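Local coordinates for walker-Type ATPase (Pyrococcus abyssi, PDB 2QEN), which probably binds and hydrolyses ATP as a Walker-type P-loop ATPase, its precise cellular role being unknown, and holds ADP with a magnesium ion in this structure, at residues 58-72 with 130-144. The protein carries 1 engineered substitution. Numbering follows the deposited sequence.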
loop_
_atom_site.group_PDB
_atom_site.type_symbol
_atom_site.label_atom_id
_atom_site.label_comp_id
_atom_site.label_asym_id
_atom_site.label_seq_id
_atom_site.Cartn_x
_atom_site.Cartn_y
_atom_site.Cartn_z
ATOM N N ILE A 58 10.143 -7.279 -10.477
ATOM C CA ILE A 58 8.791 -7.826 -10.483
ATOM C C ILE A 58 7.991 -7.360 -9.266
ATOM O O ILE A 58 8.545 -7.121 -8.185
ATOM C CB ILE A 58 8.781 -9.385 -10.560
ATOM C CG1 ILE A 58 9.689 -9.990 -9.482
ATOM C CG2 ILE A 58 9.149 -9.839 -11.961
ATOM C CD1 ILE A 58 9.797 -11.515 -9.544
ATOM N N LEU A 59 6.686 -7.214 -9.460
ATOM C CA LEU A 59 5.789 -6.791 -8.392
ATOM C C LEU A 59 4.820 -7.930 -8.087
ATOM O O LEU A 59 4.052 -8.363 -8.959
ATOM C CB LEU A 59 5.047 -5.487 -8.772
ATOM C CG LEU A 59 4.068 -4.812 -7.791
ATOM C CD1 LEU A 59 4.689 -4.720 -6.435
ATOM C CD2 LEU A 59 3.682 -3.382 -8.253
ATOM N N ILE A 60 4.878 -8.416 -6.849
ATOM C CA ILE A 60 3.965 -9.455 -6.374
ATOM C C ILE A 60 2.902 -8.843 -5.459
ATOM O O ILE A 60 3.224 -8.303 -4.408
ATOM C CB ILE A 60 4.722 -10.573 -5.637
ATOM C CG1 ILE A 60 5.751 -11.215 -6.578
ATOM C CG2 ILE A 60 3.745 -11.655 -5.117
ATOM C CD1 ILE A 60 6.999 -11.631 -5.898
ATOM N N ASP A 61 1.640 -8.941 -5.879
ATOM C CA ASP A 61 0.493 -8.457 -5.113
ATOM C C ASP A 61 0.084 -9.500 -4.057
ATOM O O ASP A 61 -0.611 -10.479 -4.356
ATOM C CB ASP A 61 -0.684 -8.133 -6.049
ATOM C CG ASP A 61 -1.776 -7.297 -5.363
ATOM O OD1 ASP A 61 -1.974 -7.428 -4.130
ATOM O OD2 ASP A 61 -2.443 -6.499 -6.058
ATOM N N CYS A 62 0.544 -9.265 -2.827
ATOM C CA CYS A 62 0.325 -10.160 -1.693
ATOM C C CYS A 62 -1.132 -10.190 -1.230
ATOM O O CYS A 62 -1.610 -11.221 -0.749
ATOM C CB CYS A 62 1.250 -9.775 -0.533
ATOM S SG CYS A 62 3.009 -9.851 -0.977
ATOM N N ARG A 63 -1.836 -9.065 -1.372
ATOM C CA ARG A 63 -3.256 -9.024 -1.041
ATOM C C ARG A 63 -4.081 -9.905 -1.994
ATOM O O ARG A 63 -4.917 -10.703 -1.545
ATOM C CB ARG A 63 -3.774 -7.575 -1.009
ATOM C CG ARG A 63 -5.283 -7.469 -0.793
ATOM C CD ARG A 63 -5.599 -6.351 0.167
ATOM N NE ARG A 63 -6.974 -5.858 0.075
ATOM C CZ ARG A 63 -8.041 -6.422 0.645
ATOM N NH1 ARG A 63 -7.936 -7.554 1.337
ATOM N NH2 ARG A 63 -9.228 -5.849 0.494
ATOM N N GLU A 64 -3.831 -9.769 -3.296
ATOM C CA GLU A 64 -4.431 -10.632 -4.320
ATOM C C GLU A 64 -4.098 -12.126 -4.106
ATOM O O GLU A 64 -4.907 -12.985 -4.453
ATOM C CB GLU A 64 -4.010 -10.150 -5.724
ATOM C CG GLU A 64 -4.503 -10.990 -6.910
ATOM C CD GLU A 64 -3.782 -10.673 -8.245
ATOM O OE1 GLU A 64 -2.770 -9.921 -8.252
ATOM O OE2 GLU A 64 -4.229 -11.198 -9.296
ATOM N N LEU A 65 -2.929 -12.438 -3.532
ATOM C CA LEU A 65 -2.577 -13.834 -3.225
ATOM C C LEU A 65 -3.369 -14.377 -2.034
ATOM O O LEU A 65 -3.728 -15.544 -1.986
ATOM C CB LEU A 65 -1.071 -13.992 -2.951
ATOM C CG LEU A 65 -0.086 -14.134 -4.117
ATOM C CD1 LEU A 65 1.349 -14.005 -3.624
ATOM C CD2 LEU A 65 -0.269 -15.448 -4.862
ATOM N N TYR A 66 -3.610 -13.507 -1.065
ATOM C CA TYR A 66 -4.344 -13.849 0.143
ATOM C C TYR A 66 -5.861 -13.927 -0.100
ATOM O O TYR A 66 -6.530 -14.816 0.423
ATOM C CB TYR A 66 -4.009 -12.804 1.213
ATOM C CG TYR A 66 -4.995 -12.682 2.349
ATOM C CD1 TYR A 66 -4.893 -13.501 3.478
ATOM C CD2 TYR A 66 -6.018 -11.729 2.310
ATOM C CE1 TYR A 66 -5.798 -13.379 4.539
ATOM C CE2 TYR A 66 -6.932 -11.599 3.365
ATOM C CZ TYR A 66 -6.808 -12.424 4.472
ATOM O OH TYR A 66 -7.690 -12.297 5.510
ATOM N N ALA A 67 -6.379 -12.994 -0.904
ATOM C CA ALA A 67 -7.820 -12.803 -1.147
ATOM C C ALA A 67 -8.691 -14.060 -1.268
ATOM O O ALA A 67 -9.716 -14.172 -0.582
ATOM C CB ALA A 67 -8.037 -11.895 -2.369
ATOM N N GLU A 68 -8.290 -15.000 -2.123
ATOM C CA GLU A 68 -9.143 -16.157 -2.447
ATOM C C GLU A 68 -9.434 -17.073 -1.249
ATOM O O GLU A 68 -10.595 -17.246 -0.869
ATOM C CB GLU A 68 -8.573 -16.943 -3.646
ATOM C CG GLU A 68 -9.316 -18.245 -4.018
ATOM C CD GLU A 68 -10.722 -18.039 -4.597
ATOM O OE1 GLU A 68 -11.089 -16.890 -4.948
ATOM O OE2 GLU A 68 -11.467 -19.043 -4.704
ATOM N N ARG A 69 -8.388 -17.645 -0.658
ATOM C CA ARG A 69 -8.537 -18.635 0.414
ATOM C C ARG A 69 -8.218 -18.098 1.819
ATOM O O ARG A 69 -8.347 -18.822 2.804
ATOM C CB ARG A 69 -7.673 -19.874 0.118
ATOM C CG ARG A 69 -8.005 -20.603 -1.189
ATOM C CD ARG A 69 -7.426 -22.014 -1.212
ATOM N NE ARG A 69 -8.300 -22.963 -0.520
ATOM C CZ ARG A 69 -8.126 -24.285 -0.480
ATOM N NH1 ARG A 69 -7.092 -24.861 -1.088
ATOM N NH2 ARG A 69 -8.995 -25.038 0.180
ATOM N N GLY A 70 -7.800 -16.837 1.908
ATOM C CA GLY A 70 -7.370 -16.253 3.180
ATOM C C GLY A 70 -6.065 -16.866 3.662
ATOM O O GLY A 70 -5.822 -16.966 4.869
ATOM N N HIS A 71 -5.220 -17.260 2.707
ATOM C CA HIS A 71 -4.047 -18.095 2.963
ATOM C C HIS A 71 -3.202 -18.145 1.696
ATOM O O HIS A 71 -3.747 -18.046 0.595
ATOM C CB HIS A 71 -4.496 -19.512 3.360
ATOM C CG HIS A 71 -3.370 -20.429 3.722
ATOM N ND1 HIS A 71 -3.045 -21.537 2.969
ATOM C CD2 HIS A 71 -2.484 -20.396 4.746
ATOM C CE1 HIS A 71 -2.005 -22.144 3.512
ATOM N NE2 HIS A 71 -1.647 -21.473 4.592
ATOM N N ILE A 72 -1.881 -18.278 1.853
ATOM C CA ILE A 72 -0.953 -18.411 0.717
ATOM C C ILE A 72 -0.029 -19.615 0.908
ATOM O O ILE A 72 0.617 -19.757 1.953
ATOM C CB ILE A 72 -0.057 -17.133 0.511
ATOM C CG1 ILE A 72 -0.900 -15.845 0.465
ATOM C CG2 ILE A 72 0.797 -17.273 -0.747
ATOM C CD1 ILE A 72 -0.156 -14.581 0.894
ATOM N N PHE A 130 18.638 -6.702 -9.579
ATOM C CA PHE A 130 17.262 -7.111 -9.853
ATOM C C PHE A 130 16.358 -6.849 -8.635
ATOM O O PHE A 130 16.724 -7.178 -7.498
ATOM C CB PHE A 130 17.193 -8.574 -10.317
ATOM C CG PHE A 130 15.849 -8.975 -10.851
ATOM C CD1 PHE A 130 15.519 -8.746 -12.170
ATOM C CD2 PHE A 130 14.894 -9.569 -10.008
ATOM C CE1 PHE A 130 14.259 -9.100 -12.657
ATOM C CE2 PHE A 130 13.637 -9.935 -10.494
ATOM C CZ PHE A 130 13.324 -9.708 -11.828
ATOM N N ILE A 131 15.186 -6.259 -8.876
ATOM C CA ILE A 131 14.250 -5.949 -7.795
ATOM C C ILE A 131 13.087 -6.947 -7.692
ATOM O O ILE A 131 12.421 -7.251 -8.682
ATOM C CB ILE A 131 13.696 -4.488 -7.883
ATOM C CG1 ILE A 131 14.842 -3.461 -7.907
ATOM C CG2 ILE A 131 12.697 -4.180 -6.719
ATOM C CD1 ILE A 131 14.496 -2.178 -8.685
ATOM N N VAL A 132 12.857 -7.449 -6.479
ATOM C CA VAL A 132 11.639 -8.196 -6.173
ATOM C C VAL A 132 10.834 -7.368 -5.199
ATOM O O VAL A 132 11.300 -7.070 -4.108
ATOM C CB VAL A 132 11.914 -9.599 -5.559
ATOM C CG1 VAL A 132 10.581 -10.344 -5.299
ATOM C CG2 VAL A 132 12.806 -10.406 -6.469
ATOM N N ALA A 133 9.637 -6.961 -5.619
ATOM C CA ALA A 133 8.752 -6.149 -4.780
ATOM C C ALA A 133 7.497 -6.900 -4.347
ATOM O O ALA A 133 6.808 -7.517 -5.154
ATOM C CB ALA A 133 8.388 -4.860 -5.479
ATOM N N PHE A 134 7.229 -6.845 -3.051
ATOM C CA PHE A 134 6.038 -7.431 -2.465
ATOM C C PHE A 134 5.081 -6.301 -2.057
ATOM O O PHE A 134 5.345 -5.545 -1.123
ATOM C CB PHE A 134 6.417 -8.307 -1.262
ATOM C CG PHE A 134 7.219 -9.541 -1.622
ATOM C CD1 PHE A 134 8.612 -9.492 -1.692
ATOM C CD2 PHE A 134 6.582 -10.752 -1.883
ATOM C CE1 PHE A 134 9.359 -10.615 -2.019
ATOM C CE2 PHE A 134 7.329 -11.909 -2.212
ATOM C CZ PHE A 134 8.716 -11.837 -2.279
ATOM N N ASP A 135 3.975 -6.185 -2.777
ATOM C CA ASP A 135 2.998 -5.145 -2.502
ATOM C C ASP A 135 2.065 -5.606 -1.409
ATOM O O ASP A 135 1.465 -6.674 -1.517
ATOM C CB ASP A 135 2.204 -4.793 -3.770
ATOM C CG ASP A 135 1.872 -3.305 -3.858
ATOM O OD1 ASP A 135 2.111 -2.543 -2.866
ATOM O OD2 ASP A 135 1.394 -2.894 -4.938
ATOM N N GLU A 136 1.970 -4.808 -0.344
ATOM C CA GLU A 136 1.177 -5.137 0.851
ATOM C C GLU A 136 1.681 -6.437 1.484
ATOM O O GLU A 136 0.913 -7.384 1.739
ATOM C CB GLU A 136 -0.335 -5.194 0.547
ATOM C CG GLU A 136 -0.960 -3.923 -0.071
ATOM C CD GLU A 136 -1.013 -2.708 0.859
ATOM O OE1 GLU A 136 -0.837 -2.857 2.090
ATOM O OE2 GLU A 136 -1.241 -1.581 0.348
ATOM N N ALA A 137 2.975 -6.431 1.784
ATOM C CA ALA A 137 3.708 -7.596 2.260
ATOM C C ALA A 137 3.276 -8.085 3.654
ATOM O O ALA A 137 3.633 -9.192 4.070
ATOM C CB ALA A 137 5.213 -7.304 2.221
ATOM N N GLN A 138 2.487 -7.282 4.365
ATOM C CA GLN A 138 1.963 -7.714 5.665
ATOM C C GLN A 138 1.031 -8.927 5.528
ATOM O O GLN A 138 0.815 -9.660 6.502
ATOM C CB GLN A 138 1.282 -6.558 6.431
ATOM C CG GLN A 138 -0.054 -6.099 5.867
ATOM C CD GLN A 138 0.079 -5.025 4.794
ATOM O OE1 GLN A 138 1.174 -4.725 4.323
ATOM N NE2 GLN A 138 -1.046 -4.442 4.409
ATOM N N TYR A 139 0.486 -9.142 4.325
ATOM C CA TYR A 139 -0.349 -10.316 4.078
ATOM C C TYR A 139 0.443 -11.616 3.981
ATOM O O TYR A 139 -0.138 -12.693 3.926
ATOM C CB TYR A 139 -1.222 -10.135 2.835
ATOM C CG TYR A 139 -2.358 -9.151 3.033
ATOM C CD1 TYR A 139 -3.561 -9.554 3.587
ATOM C CD2 TYR A 139 -2.216 -7.819 2.657
ATOM C CE1 TYR A 139 -4.619 -8.647 3.773
ATOM C CE2 TYR A 139 -3.260 -6.902 2.832
ATOM C CZ TYR A 139 -4.458 -7.328 3.384
ATOM O OH TYR A 139 -5.481 -6.431 3.576
ATOM N N LEU A 140 1.763 -11.513 3.974
ATOM C CA LEU A 140 2.616 -12.699 3.938
ATOM C C LEU A 140 2.623 -13.421 5.283
ATOM O O LEU A 140 3.115 -14.545 5.377
ATOM C CB LEU A 140 4.041 -12.352 3.476
ATOM C CG LEU A 140 4.167 -11.816 2.034
ATOM C CD1 LEU A 140 5.625 -11.377 1.714
ATOM C CD2 LEU A 140 3.640 -12.818 0.969
ATOM N N ARG A 141 2.051 -12.787 6.308
ATOM C CA ARG A 141 1.835 -13.439 7.603
ATOM C C ARG A 141 0.804 -14.563 7.479
ATOM O O ARG A 141 0.716 -15.430 8.344
ATOM C CB ARG A 141 1.454 -12.422 8.699
ATOM C CG ARG A 141 0.034 -11.857 8.658
ATOM C CD ARG A 141 -0.126 -10.773 9.719
ATOM N NE ARG A 141 -1.508 -10.313 9.917
ATOM C CZ ARG A 141 -2.134 -9.417 9.147
ATOM N NH1 ARG A 141 -1.515 -8.885 8.092
ATOM N NH2 ARG A 141 -3.391 -9.053 9.423
ATOM N N PHE A 142 0.060 -14.554 6.376
ATOM C CA PHE A 142 -0.913 -15.609 6.069
ATOM C C PHE A 142 -0.332 -16.670 5.108
ATOM O O PHE A 142 -1.062 -17.481 4.533
ATOM C CB PHE A 142 -2.195 -15.002 5.505
ATOM C CG PHE A 142 -2.903 -14.085 6.467
ATOM C CD1 PHE A 142 -3.592 -14.600 7.573
ATOM C CD2 PHE A 142 -2.895 -12.712 6.266
ATOM C CE1 PHE A 142 -4.258 -13.753 8.471
ATOM C CE2 PHE A 142 -3.567 -11.852 7.145
ATOM C CZ PHE A 142 -4.249 -12.378 8.261
ATOM N N TYR A 143 0.986 -16.636 4.943
ATOM C CA TYR A 143 1.712 -17.647 4.187
ATOM C C TYR A 143 2.056 -18.842 5.082
ATOM O O TYR A 143 2.516 -18.664 6.218
ATOM C CB TYR A 143 2.986 -17.031 3.614
ATOM C CG TYR A 143 3.875 -17.992 2.873
ATOM C CD1 TYR A 143 4.807 -18.788 3.552
ATOM C CD2 TYR A 143 3.804 -18.094 1.487
ATOM C CE1 TYR A 143 5.631 -19.674 2.862
ATOM C CE2 TYR A 143 4.624 -18.964 0.792
ATOM C CZ TYR A 143 5.533 -19.750 1.479
ATOM O OH TYR A 143 6.339 -20.604 0.768
ATOM N N GLY A 144 1.834 -20.052 4.564
ATOM C CA GLY A 144 2.189 -21.279 5.273
ATOM C C GLY A 144 1.373 -21.496 6.531
ATOM O O GLY A 144 0.218 -21.087 6.597
HETATM O O HOH W 1 0.264 -4.585 -6.730
#
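Ile58 pairs with Val132 in the parallel register of edge strand 57-61 and strand 130-135, its O taking Ala133 N at 2.8 Å. Leu59 turns to the opposite side, CD1 within 3.6 Å of Asp135 CB. Ile60, on the face covered by helices 74-84 and 113-127, brings CD1 to the Phe134 ring in an off-centre CH-pi contact, its N meeting Ala133 O almost straight (177°). The sheet is that of a P-loop NTPase, and Asp135 and Glu136, at the strand's end, are magnesium-site residues; Asp135 OD1 bonds Thr170 OG1, and OD2 bonds Ser45 OG of the probable Walker A loop. Asp61 caps helix 62-67; a water on Asp135 OD2 reaches it only weakly. Cys62 presents SG to the edge of the Phe134 ring, in its plane, and to Leu140 CD2 at 3.6 Å. Arg63 runs alongside Tyr139, CB over the ring face, its guanidinium tilted 21° from that plane. Tyr66 completes an aromatic cluster, meeting Tyr139 and Phe142 obliquely on the same side of its ring, CE1 3.4 Å from Phe142 CD2; chi1 159°, CG roughly opposite the backbone N, swings the ring there. A serine in place of Tyr139 would probably open a gap beside Tyr66 and free the Arg63 chain to turn. His71 NE2 reaches Gly144 O, 2.8 Å away in the imidazole plane, and Ile72 exchanges backbone bonds with Phe142 and Gly144.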